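Local coordinates for protein cytidine deaminase (Mycobacterium leprae, PDB 3R2N) that probably catalyses the zinc-dependent hydrolytic deamination of cytidine to uridine in pyrimidine salvage, acting as a homotetramer, at residues V33-F38 with C63-A68; S89-P92 with C96-L99; P106-M111 with Q117-L122. All blocks are in the same frame, centred on the assembly; numbering follows the deposited sequence.

Contact 1 of 3, residues V33-F38 with C63-A68; sequences VGVAGF and CSMISA
Met65 lays its side chain across the two methyl branches of Val35, and the two side chains cross at about a right angle. The root of the methionine comes closest: its CB meets Val35 CG1 at 3.6 Å. Further out, Met65 SD is 4.0 Å from that same CG1 and also 4.0 Å from Val35 CG2, so the sulphur sits across the fork of the valine. Met65 leaves the helix with CG anti to its own nitrogen (chi1 176°) and runs straight out to the sulphur, where a turn at chi3 (65°) brings CE to 4.2 Å from Val35 CG2. The sulphur also rests against the strand backbone, 3.9 Å from Gly37 N; Gly37 carries no side chain, and the thioether can therefore lie this close to the main chain. This is a helix-on-sheet layer of the cytidine deaminase fold: the 63-68 segment of helix 61-71 passes over the 34-38 segment of the strand, the two short axes 8.7 Å apart at closest and their directions 38° from parallel. Val35 and Met65 both extend the apolar layer to Val80 of the neighbouring strand 77-83, and Met65 also reaches Leu100 of helix 94-104. Ala36 points away from this helix, to the other side of the sheet, where it packs on Ala16 and Ala17 of helix 10-21. A flank of the helix meets the second subunit: Ser64 OG and Ser67 OG are hydrogen-bonded to Ser67 OG and Ser64 OG of that subunit. The side chain of Val35 is buried about 9 Å from the bound zinc.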
# COMPACT_ATOMS: atom_id res chain seq x y z
N VAL D 33 16.78 -6.76 -0.09
CA VAL D 33 16.19 -7.85 -0.87
C VAL D 33 16.38 -7.61 -2.38
O VAL D 33 16.19 -6.49 -2.89
CB VAL D 33 14.67 -8.01 -0.57
CG1 VAL D 33 14.04 -9.08 -1.40
CG2 VAL D 33 14.40 -8.21 0.93
N GLY D 34 16.71 -8.67 -3.09
CA GLY D 34 16.78 -8.65 -4.53
C GLY D 34 15.87 -9.72 -5.08
O GLY D 34 15.59 -10.71 -4.39
N VAL D 35 15.36 -9.50 -6.29
CA VAL D 35 14.51 -10.50 -6.94
C VAL D 35 14.86 -10.55 -8.41
O VAL D 35 15.29 -9.56 -8.99
CB VAL D 35 12.97 -10.24 -6.74
CG1 VAL D 35 12.49 -8.96 -7.49
CG2 VAL D 35 12.17 -11.44 -7.17
N ALA D 36 14.65 -11.70 -9.02
CA ALA D 36 14.94 -11.86 -10.41
C ALA D 36 13.93 -12.84 -10.96
O ALA D 36 13.53 -13.80 -10.28
CB ALA D 36 16.41 -12.37 -10.62
N GLY D 37 13.55 -12.62 -12.22
CA GLY D 37 12.48 -13.33 -12.87
C GLY D 37 12.82 -13.62 -14.32
O GLY D 37 13.52 -12.84 -14.95
N PHE D 38 12.35 -14.76 -14.83
CA PHE D 38 12.28 -14.99 -16.27
C PHE D 38 10.89 -14.68 -16.79
O PHE D 38 9.89 -15.06 -16.18
CB PHE D 38 12.63 -16.43 -16.59
CG PHE D 38 14.09 -16.72 -16.54
CD1 PHE D 38 15.00 -15.94 -17.25
CD2 PHE D 38 14.57 -17.80 -15.81
CE1 PHE D 38 16.38 -16.22 -17.23
CE2 PHE D 38 15.95 -18.10 -15.78
CZ PHE D 38 16.86 -17.28 -16.49
N CYS D 63 7.42 -5.96 -6.26
CA CYS D 63 6.83 -4.70 -6.82
C CYS D 63 7.77 -4.07 -7.88
O CYS D 63 7.32 -3.70 -8.98
CB CYS D 63 6.57 -3.66 -5.74
SG CYS D 63 5.35 -4.12 -4.46
N SER D 64 9.07 -3.95 -7.54
CA SER D 64 9.97 -3.24 -8.41
C SER D 64 10.08 -4.01 -9.70
O SER D 64 10.03 -3.41 -10.79
CB SER D 64 11.33 -3.00 -7.79
OG SER D 64 11.24 -2.06 -6.75
N MET D 65 10.12 -5.32 -9.57
CA MET D 65 10.25 -6.23 -10.69
C MET D 65 9.04 -6.21 -11.60
O MET D 65 9.18 -6.20 -12.82
CB MET D 65 10.51 -7.67 -10.20
CG MET D 65 10.55 -8.66 -11.35
SD MET D 65 10.73 -10.36 -10.79
CE MET D 65 9.17 -10.58 -9.92
N ILE D 66 7.86 -6.19 -11.00
CA ILE D 66 6.61 -5.97 -11.74
C ILE D 66 6.67 -4.69 -12.58
O ILE D 66 6.40 -4.72 -13.77
CB ILE D 66 5.36 -6.10 -10.82
CG1 ILE D 66 5.17 -7.57 -10.38
CG2 ILE D 66 4.10 -5.59 -11.50
CD1 ILE D 66 5.06 -8.58 -11.53
N SER D 67 7.09 -3.58 -11.98
CA SER D 67 7.30 -2.33 -12.76
C SER D 67 8.29 -2.49 -13.92
O SER D 67 8.14 -1.84 -14.95
CB SER D 67 7.81 -1.21 -11.86
OG SER D 67 6.84 -0.97 -10.87
N ALA D 68 9.31 -3.33 -13.72
CA ALA D 68 10.28 -3.57 -14.77
C ALA D 68 9.63 -4.41 -15.90
O ALA D 68 9.86 -4.17 -17.08
CB ALA D 68 11.56 -4.23 -14.20

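Contact 2 of 3, residues S89-P92 with C96-L99; sequences SLMP and CRQL. With ZN (zinc ion), chain K.
Arg97 runs outward from the helix beside Pro92, its CB turned so that CG lies anti to the carbonyl carbon (chi1 -56°) and packs on Pro92 CB at 3.8 Å. The chain stays extended from CG to NE; CD passes 3.9 Å from Pro92 O, and NE donates to that oxygen at 2.9 Å. The bond is almost straight, 171° at the hydrogen, with the oxygen at the edge of the guanidinium and in its plane, although NE is tilted 27° from the carbonyl plane. Over one face of the guanidinium comes the doubly bent Met91, whose CE lies 3.5 Å from Arg97 CZ, offset toward the NH2 rim. NH1 is held by Leu122 O and, across the subunit interface, by Pro124 O of the third subunit. The loop thus clamped leads into the Cys-x-x-Cys zinc motif at the start of helix 94-104: Cys96 SG binds the zinc at 2.4 Å, alongside Cys93 and Cys60. The same Pro92 CB that touches Arg97 CG also lies 4.1 Å from Cys96 CB, beside the zinc ligand. Both Pro92 and Cys96 touch Glu62 of helix 61-71.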
# COMPACT_ATOMS: atom_id res chain seq x y z
N SER D 89 16.96 -18.07 -0.21
CA SER D 89 15.63 -17.96 -0.77
C SER D 89 14.67 -17.24 0.18
O SER D 89 14.71 -17.47 1.39
CB SER D 89 15.10 -19.35 -1.03
OG SER D 89 13.89 -19.22 -1.73
N LEU D 90 13.80 -16.39 -0.35
CA LEU D 90 12.92 -15.63 0.51
C LEU D 90 11.46 -15.74 0.04
O LEU D 90 11.19 -15.64 -1.14
CB LEU D 90 13.40 -14.18 0.56
CG LEU D 90 12.90 -13.15 1.57
CD1 LEU D 90 13.16 -13.59 3.04
CD2 LEU D 90 13.54 -11.80 1.28
N MET D 91 10.54 -15.96 0.96
CA MET D 91 9.11 -16.08 0.63
C MET D 91 8.42 -14.73 0.35
O MET D 91 8.56 -13.81 1.14
CB MET D 91 8.35 -16.81 1.74
CG MET D 91 8.56 -18.31 1.74
SD MET D 91 7.86 -19.17 0.30
CE MET D 91 6.19 -18.51 0.25
N PRO D 92 7.68 -14.61 -0.77
CA PRO D 92 6.96 -13.34 -1.01
C PRO D 92 5.90 -13.08 0.06
O PRO D 92 5.18 -14.01 0.45
CB PRO D 92 6.29 -13.56 -2.37
CG PRO D 92 7.08 -14.64 -3.02
CD PRO D 92 7.59 -15.52 -1.92
N CYS D 96 2.63 -9.36 -2.36
CA CYS D 96 3.47 -9.70 -3.48
C CYS D 96 3.03 -10.96 -4.16
O CYS D 96 3.14 -11.04 -5.39
CB CYS D 96 4.94 -9.74 -3.08
SG CYS D 96 5.51 -8.02 -2.89
N ARG D 97 2.48 -11.92 -3.40
CA ARG D 97 1.90 -13.13 -4.00
C ARG D 97 0.71 -12.71 -4.87
O ARG D 97 0.50 -13.24 -5.97
CB ARG D 97 1.50 -14.19 -2.97
CG ARG D 97 2.61 -14.64 -2.05
CD ARG D 97 2.14 -15.77 -1.13
NE ARG D 97 3.05 -15.96 -0.00
CZ ARG D 97 3.08 -17.03 0.80
NH1 ARG D 97 2.27 -18.06 0.61
NH2 ARG D 97 3.94 -17.05 1.83
N GLN D 98 -0.05 -11.72 -4.41
CA GLN D 98 -1.14 -11.20 -5.23
C GLN D 98 -0.60 -10.53 -6.54
O GLN D 98 -1.17 -10.77 -7.60
CB GLN D 98 -2.10 -10.32 -4.41
CG GLN D 98 -3.48 -10.02 -5.08
CD GLN D 98 -4.42 -11.21 -5.06
OE1 GLN D 98 -4.69 -11.77 -4.00
NE2 GLN D 98 -4.88 -11.64 -6.23
N LEU D 99 0.47 -9.73 -6.48
CA LEU D 99 1.04 -9.14 -7.72
C LEU D 99 1.48 -10.25 -8.68
O LEU D 99 1.06 -10.28 -9.84
CB LEU D 99 2.19 -8.15 -7.47
CG LEU D 99 1.99 -6.93 -6.56
CD1 LEU D 99 3.19 -6.05 -6.61
CD2 LEU D 99 0.72 -6.10 -6.84
ZN ZN K . 6.16 -8.26 -0.59

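Contact 3 of 3, residues P106-M111 with Q117-L122; sequences PELKIM and QTMAQL
Gln117 O is gripped from strand 109-112 by two groups: Ile110 N donates to it at 2.8 Å in a nearly straight bond (177° at the hydrogen), and Lys109 CA adds a weaker C-H contact at 3.6 Å. Gln117 N answers with a bond to Ile110 O of 2.9 Å, making Ile110 and Gln117 an antiparallel hydrogen-bonded pair; Lys109 and Thr118 are the adjoining non-hydrogen-bonded pair. Past the strand the pairing carries over into the first turn of a helix. Leu108 O takes Met119 N at 3.0 Å, in the carbonyl plane, and the CA-H of Thr118 leans on the same oxygen. Pro106 O receives Ala120 N on a lone pair, also at 3.0 Å. Thr118 caps this helix: its N donates to Gln121 OE1 at 2.6 Å, its OG1 gives that oxygen a second donor from above the amide plane, and Gln121 N returns a weak bond to OG1. These links pin the end of the glutamine side chain against the helix start.

The apolar side chains gather on the inner side. Met119 CG lies beside Leu108 CB at 3.8 Å, the two side chains pointing the same way. Bends at chi2 and chi3 (-52° and -53°) then fold the methionine over toward Ile110, with SD 3.5 Å from Ile110 CG1. Leu122 CD1 covers the base of Ile110 between CB and CG1. Pro92 and Val80 extend this layer around Ile110, while Tyr101 and Arg97 of helix 94-104 lie against Met119. On the outer, exposed side Pro106 CB meets the methyl of Ala120. Together these features form a beta hairpin at the edge of this chain's sheet, its second strand running directly into a short helix whose N-terminal end is closed by a capping box.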
# COMPACT_ATOMS: atom_id res chain seq x y z
N PRO D 106 -1.42 -19.06 -11.99
CA PRO D 106 -1.21 -20.19 -11.07
C PRO D 106 0.02 -21.07 -11.34
O PRO D 106 0.48 -21.77 -10.46
CB PRO D 106 -2.49 -21.02 -11.23
CG PRO D 106 -2.98 -20.69 -12.62
CD PRO D 106 -2.63 -19.24 -12.82
N GLU D 107 0.55 -21.01 -12.55
CA GLU D 107 1.63 -21.91 -12.95
C GLU D 107 2.99 -21.22 -12.86
O GLU D 107 4.01 -21.80 -13.23
CB GLU D 107 1.37 -22.44 -14.37
N LEU D 108 3.01 -19.98 -12.38
CA LEU D 108 4.27 -19.30 -12.10
C LEU D 108 5.07 -20.10 -11.06
O LEU D 108 4.53 -20.49 -10.02
CB LEU D 108 4.01 -17.87 -11.62
CG LEU D 108 5.15 -16.99 -11.06
CD1 LEU D 108 6.37 -16.86 -11.98
CD2 LEU D 108 4.60 -15.61 -10.69
N LYS D 109 6.34 -20.34 -11.34
CA LYS D 109 7.22 -20.97 -10.36
C LYS D 109 7.96 -19.93 -9.48
O LYS D 109 8.56 -18.96 -9.99
CB LYS D 109 8.21 -21.93 -11.04
CG LYS D 109 7.55 -22.93 -12.01
CD LYS D 109 8.48 -24.12 -12.27
CE LYS D 109 8.31 -24.76 -13.64
NZ LYS D 109 9.45 -25.71 -13.88
N ILE D 110 7.89 -20.15 -8.17
CA ILE D 110 8.63 -19.37 -7.19
C ILE D 110 9.61 -20.29 -6.48
O ILE D 110 9.23 -21.36 -6.04
CB ILE D 110 7.68 -18.79 -6.12
CG1 ILE D 110 6.49 -18.04 -6.74
CG2 ILE D 110 8.43 -17.98 -5.10
CD1 ILE D 110 6.85 -16.94 -7.70
N MET D 111 10.87 -19.89 -6.34
CA MET D 111 11.77 -20.64 -5.44
C MET D 111 11.46 -20.30 -3.97
O MET D 111 11.20 -19.16 -3.63
CB MET D 111 13.24 -20.38 -5.80
CG MET D 111 14.26 -21.08 -4.91
SD MET D 111 14.12 -22.86 -4.97
CE MET D 111 15.13 -23.21 -6.42
N GLN D 117 7.83 -23.91 -5.80
CA GLN D 117 6.40 -24.06 -5.60
C GLN D 117 5.70 -23.22 -6.66
O GLN D 117 6.29 -22.29 -7.19
CB GLN D 117 5.98 -23.56 -4.21
CG GLN D 117 6.44 -24.44 -3.03
CD GLN D 117 5.46 -25.54 -2.75
OE1 GLN D 117 5.25 -26.45 -3.56
NE2 GLN D 117 4.82 -25.46 -1.60
N THR D 118 4.45 -23.55 -6.98
CA THR D 118 3.72 -22.73 -7.94
C THR D 118 2.86 -21.74 -7.18
O THR D 118 2.61 -21.92 -5.99
CB THR D 118 2.85 -23.57 -8.89
OG1 THR D 118 1.76 -24.10 -8.16
CG2 THR D 118 3.64 -24.74 -9.53
N MET D 119 2.39 -20.70 -7.86
CA MET D 119 1.46 -19.74 -7.27
C MET D 119 0.12 -20.33 -6.87
O MET D 119 -0.54 -19.81 -5.96
CB MET D 119 1.26 -18.52 -8.16
CG MET D 119 2.46 -17.59 -8.19
SD MET D 119 3.09 -17.05 -6.56
CE MET D 119 1.53 -16.44 -5.89
N ALA D 120 -0.29 -21.40 -7.55
CA ALA D 120 -1.48 -22.15 -7.14
C ALA D 120 -1.31 -22.69 -5.72
O ALA D 120 -2.25 -22.66 -4.92
CB ALA D 120 -1.76 -23.31 -8.15
N GLN D 121 -0.10 -23.19 -5.43
CA GLN D 121 0.24 -23.65 -4.10
C GLN D 121 0.43 -22.51 -3.11
O GLN D 121 0.04 -22.62 -1.94
CB GLN D 121 1.49 -24.53 -4.13
CG GLN D 121 1.34 -25.74 -5.02
CD GLN D 121 2.65 -26.39 -5.38
OE1 GLN D 121 3.52 -25.77 -5.99
NE2 GLN D 121 2.80 -27.66 -5.02
N LEU D 122 1.03 -21.41 -3.57
CA LEU D 122 1.35 -20.30 -2.66
C LEU D 122 0.19 -19.36 -2.40
O LEU D 122 0.13 -18.76 -1.33
CB LEU D 122 2.59 -19.54 -3.11
CG LEU D 122 3.89 -20.36 -3.14
CD1 LEU D 122 5.03 -19.45 -3.53
CD2 LEU D 122 4.18 -21.03 -1.80

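In the fold
From the N terminus the three contacts follow in series; none nests within or crosses another. Contact 1 closes the longest loop, 24 residues that include strand 44-48 and Cys60, and sets helix 61-71 on the sheet. After strand 77-83, contact 2 closes the three-residue link holding Cys93 and fixes the start of helix 94-104. Contact 3 closes the turn of the last hairpin. Contacts 1 and 2 touch where Cys63 meets Leu99 and Val33 meets Leu90; contacts 2 and 3 meet through Arg97 and Leu122. Contacts 1 and 3 stay about 6 Å apart at their nearest atoms but share one sheet, with strand 77-83 between strands 34-39 and 109-112.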